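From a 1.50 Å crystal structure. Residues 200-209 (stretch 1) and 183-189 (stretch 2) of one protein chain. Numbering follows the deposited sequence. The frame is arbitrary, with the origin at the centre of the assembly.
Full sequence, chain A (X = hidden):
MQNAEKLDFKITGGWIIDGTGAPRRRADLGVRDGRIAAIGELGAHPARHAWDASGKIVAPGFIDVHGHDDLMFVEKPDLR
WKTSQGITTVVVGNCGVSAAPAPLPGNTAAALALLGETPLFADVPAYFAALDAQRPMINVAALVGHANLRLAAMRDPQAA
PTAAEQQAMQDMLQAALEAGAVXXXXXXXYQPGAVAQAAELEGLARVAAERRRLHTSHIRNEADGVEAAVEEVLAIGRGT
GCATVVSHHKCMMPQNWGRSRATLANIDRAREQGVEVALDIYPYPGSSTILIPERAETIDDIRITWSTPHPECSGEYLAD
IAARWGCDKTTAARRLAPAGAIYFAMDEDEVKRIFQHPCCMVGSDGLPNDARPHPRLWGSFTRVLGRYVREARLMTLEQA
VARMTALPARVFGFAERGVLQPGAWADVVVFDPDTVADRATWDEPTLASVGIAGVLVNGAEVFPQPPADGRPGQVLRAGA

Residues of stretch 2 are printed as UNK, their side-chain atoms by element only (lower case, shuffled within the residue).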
# COMPACT_ATOMS: atom_id res chain seq x y z
N GLU A 200 -24.91 3.64 -3.11
CA GLU A 200 -23.95 3.29 -4.15
C GLU A 200 -22.80 2.44 -3.60
O GLU A 200 -22.45 1.41 -4.18
CB GLU A 200 -23.38 4.57 -4.78
CG GLU A 200 -22.35 4.33 -5.87
CD GLU A 200 -21.88 5.62 -6.51
OE1 GLU A 200 -22.66 6.59 -6.54
OE2 GLU A 200 -20.73 5.67 -7.01
N LEU A 201 -22.23 2.88 -2.49
CA LEU A 201 -21.12 2.17 -1.88
C LEU A 201 -21.55 0.83 -1.31
O LEU A 201 -20.82 -0.16 -1.41
CB LEU A 201 -20.49 3.06 -0.79
CG LEU A 201 -20.05 4.43 -1.32
CD1 LEU A 201 -19.52 5.29 -0.18
CD2 LEU A 201 -18.98 4.24 -2.40
N GLU A 202 -22.75 0.78 -0.73
CA GLU A 202 -23.27 -0.45 -0.15
C GLU A 202 -23.50 -1.48 -1.25
O GLU A 202 -23.28 -2.67 -1.05
CB GLU A 202 -24.57 -0.18 0.60
CG GLU A 202 -24.40 0.78 1.77
CD GLU A 202 -25.71 1.14 2.43
OE1 GLU A 202 -26.73 1.27 1.71
OE2 GLU A 202 -25.73 1.31 3.67
N GLY A 203 -23.96 -1.01 -2.41
CA GLY A 203 -24.20 -1.92 -3.52
C GLY A 203 -22.93 -2.64 -3.91
O GLY A 203 -22.93 -3.85 -4.12
N LEU A 204 -21.83 -1.89 -4.01
CA LEU A 204 -20.55 -2.49 -4.37
C LEU A 204 -20.07 -3.40 -3.25
O LEU A 204 -19.51 -4.47 -3.50
CB LEU A 204 -19.52 -1.38 -4.64
CG LEU A 204 -19.86 -0.51 -5.85
CD1 LEU A 204 -18.91 0.68 -5.92
CD2 LEU A 204 -19.76 -1.35 -7.12
N ALA A 205 -20.29 -2.97 -2.01
CA ALA A 205 -19.89 -3.75 -0.84
C ALA A 205 -20.60 -5.10 -0.79
O ALA A 205 -20.02 -6.10 -0.37
CB ALA A 205 -20.16 -2.96 0.44
N ARG A 206 -21.86 -5.14 -1.22
CA ARG A 206 -22.61 -6.39 -1.21
C ARG A 206 -21.99 -7.37 -2.20
O ARG A 206 -21.90 -8.57 -1.94
CB ARG A 206 -24.08 -6.15 -1.59
CG ARG A 206 -24.91 -5.44 -0.53
CD ARG A 206 -26.40 -5.67 -0.76
NE ARG A 206 -26.85 -5.16 -2.05
CZ ARG A 206 -27.07 -3.88 -2.32
NH1 ARG A 206 -26.89 -2.96 -1.39
NH2 ARG A 206 -27.48 -3.51 -3.53
N VAL A 207 -21.56 -6.84 -3.35
CA VAL A 207 -20.93 -7.67 -4.37
C VAL A 207 -19.62 -8.24 -3.83
O VAL A 207 -19.31 -9.41 -4.04
CB VAL A 207 -20.64 -6.85 -5.65
CG1 VAL A 207 -19.88 -7.69 -6.66
CG2 VAL A 207 -21.96 -6.36 -6.25
N ALA A 208 -18.84 -7.40 -3.15
CA ALA A 208 -17.57 -7.85 -2.59
C ALA A 208 -17.79 -8.84 -1.45
O ALA A 208 -17.15 -9.89 -1.39
CB ALA A 208 -16.77 -6.64 -2.10
N ALA A 209 -18.69 -8.49 -0.54
CA ALA A 209 -18.99 -9.33 0.61
C ALA A 209 -19.44 -10.74 0.21
O ALA A 209 -19.03 -11.72 0.83
CB ALA A 209 -20.06 -8.67 1.47
N UNK A 183 -10.67 -7.07 -4.21
CA UNK A 183 -11.73 -6.24 -3.69
C UNK A 183 -11.76 -4.92 -4.43
O UNK A 183 -11.21 -4.81 -5.52
N UNK A 184 -12.42 -3.92 -3.85
CA UNK A 184 -12.47 -2.61 -4.48
C UNK A 184 -12.05 -1.56 -3.46
O UNK A 184 -12.14 -1.78 -2.24
c UNK A 184 -16.82 -1.31 -2.03
c UNK A 184 -14.90 -1.97 -3.96
c UNK A 184 -15.28 -0.65 -3.77
c UNK A 184 -13.89 -2.32 -5.02
c UNK A 184 -16.44 -2.64 -2.21
c UNK A 184 -16.24 -0.32 -2.81
c UNK A 184 -15.48 -2.96 -3.17
N UNK A 185 -11.56 -0.43 -3.95
CA UNK A 185 -11.13 0.63 -3.06
C UNK A 185 -11.91 1.89 -3.35
O UNK A 185 -12.41 2.08 -4.47
o UNK A 185 -9.39 1.51 -4.53
c UNK A 185 -9.64 0.92 -3.26
N UNK A 186 -12.05 2.75 -2.35
CA UNK A 186 -12.73 4.02 -2.52
C UNK A 186 -11.78 5.16 -2.16
O UNK A 186 -10.84 4.98 -1.38
o UNK A 186 -13.69 3.76 -0.29
c UNK A 186 -15.10 3.25 -2.17
c UNK A 186 -14.00 4.14 -1.64
N UNK A 187 -12.02 6.32 -2.76
CA UNK A 187 -11.24 7.51 -2.50
C UNK A 187 -12.29 8.58 -2.29
O UNK A 187 -12.50 9.45 -3.14
N UNK A 188 -12.97 8.50 -1.15
CA UNK A 188 -14.07 9.42 -0.85
C UNK A 188 -13.68 10.87 -0.66
O UNK A 188 -14.54 11.75 -0.66
c UNK A 188 -16.18 7.05 1.40
c UNK A 188 -16.11 7.28 -1.09
c UNK A 188 -14.84 8.89 0.37
c UNK A 188 -15.32 7.44 0.21
N UNK A 189 -12.38 11.13 -0.52
CA UNK A 189 -11.90 12.50 -0.36
C UNK A 189 -11.60 13.10 -1.73
O UNK A 189 -11.27 14.28 -1.84
c UNK A 189 -10.62 12.50 0.50

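Position 183 carries no side-chain atoms. Its phi/psi of 154/-163 lies where a CB would jam against the carbonyl O of the residue before, so the backbone alone calls for glycine: Gly-183. Its CA sits 6.2 Å from the CA of Ala-208, the nearest backbone pairing at this end.

Position 184 shows seven carbons, one followed by a ring of six, with no oxygen on the ring. The CB points toward the helix, and the ring reaches in among four helical residues. A bare six-carbon ring on a single carbon is phenylalanine, Phe-184, with chi1 in p. Over one face lies Leu-204, whose CB stands 4.0 Å from the ring centroid and 22° off the normal, a CH-pi contact. At the ring's edge, Ala-208 CB comes to 4.0 Å from Phe-184 CE2. The tip also approaches backbone: Phe-184 CZ is 3.8 Å from Ala-205 N and 4.2 Å from Leu-201 O. That amide and carbonyl are already paired by the helical hydrogen bond from Ala-205 N to Leu-201 O, 2.9 Å, so the apolar tip leaves neither without a partner.

Position 185 has one carbon and one oxygen, out of reach of the helix. This is serine; the hydroxyl of Ser-185 is hydrogen-bonded elsewhere in the structure.

Position 186 has a carbon bearing one oxygen and one carbon, and meets Leu-201; the beta-branch identifies threonine. With its CB toward the helix, Thr-186 places CG2 4.0 Å from Leu-201 CD2, while OG1 is hydrogen-bonded elsewhere.

Position 187 again lacks side-chain atoms and is Gly-187. Here even an ideal CB would find nothing of the helix within 5.5 Å, so this contact does not explain the glycine.

Position 188 lies beyond the strand and has four carbons forked at the second, also meeting Leu-201: leucine. The CB of Leu-188 points sideways, but chi1 m and chi2 t bring its end nearer, with CD2 4.1 Å from Leu-201 CD1.

Position 189 has a single carbon, out of reach; Ala-189 takes no part.

The contact is apolar packing, with no hydrogen bond across it. Strand and helix run nearly antiparallel, at 154°, with axes 8.7 Å apart at closest approach. Alternation along the strand turns 184 and 186 toward the helix and leaves 185 out of reach. The helix answers with Leu-201, Leu-204, Ala-205 and Ala-208, a three-four spacing that gathers them along one side. The ring takes Leu-204 over one face and Ala-208 at its edge, with Ala-205 oblique, and Leu-201 extends the packing to Thr-186 and Leu-188.

Stretch 2, residues 183-189: GFSTGLA
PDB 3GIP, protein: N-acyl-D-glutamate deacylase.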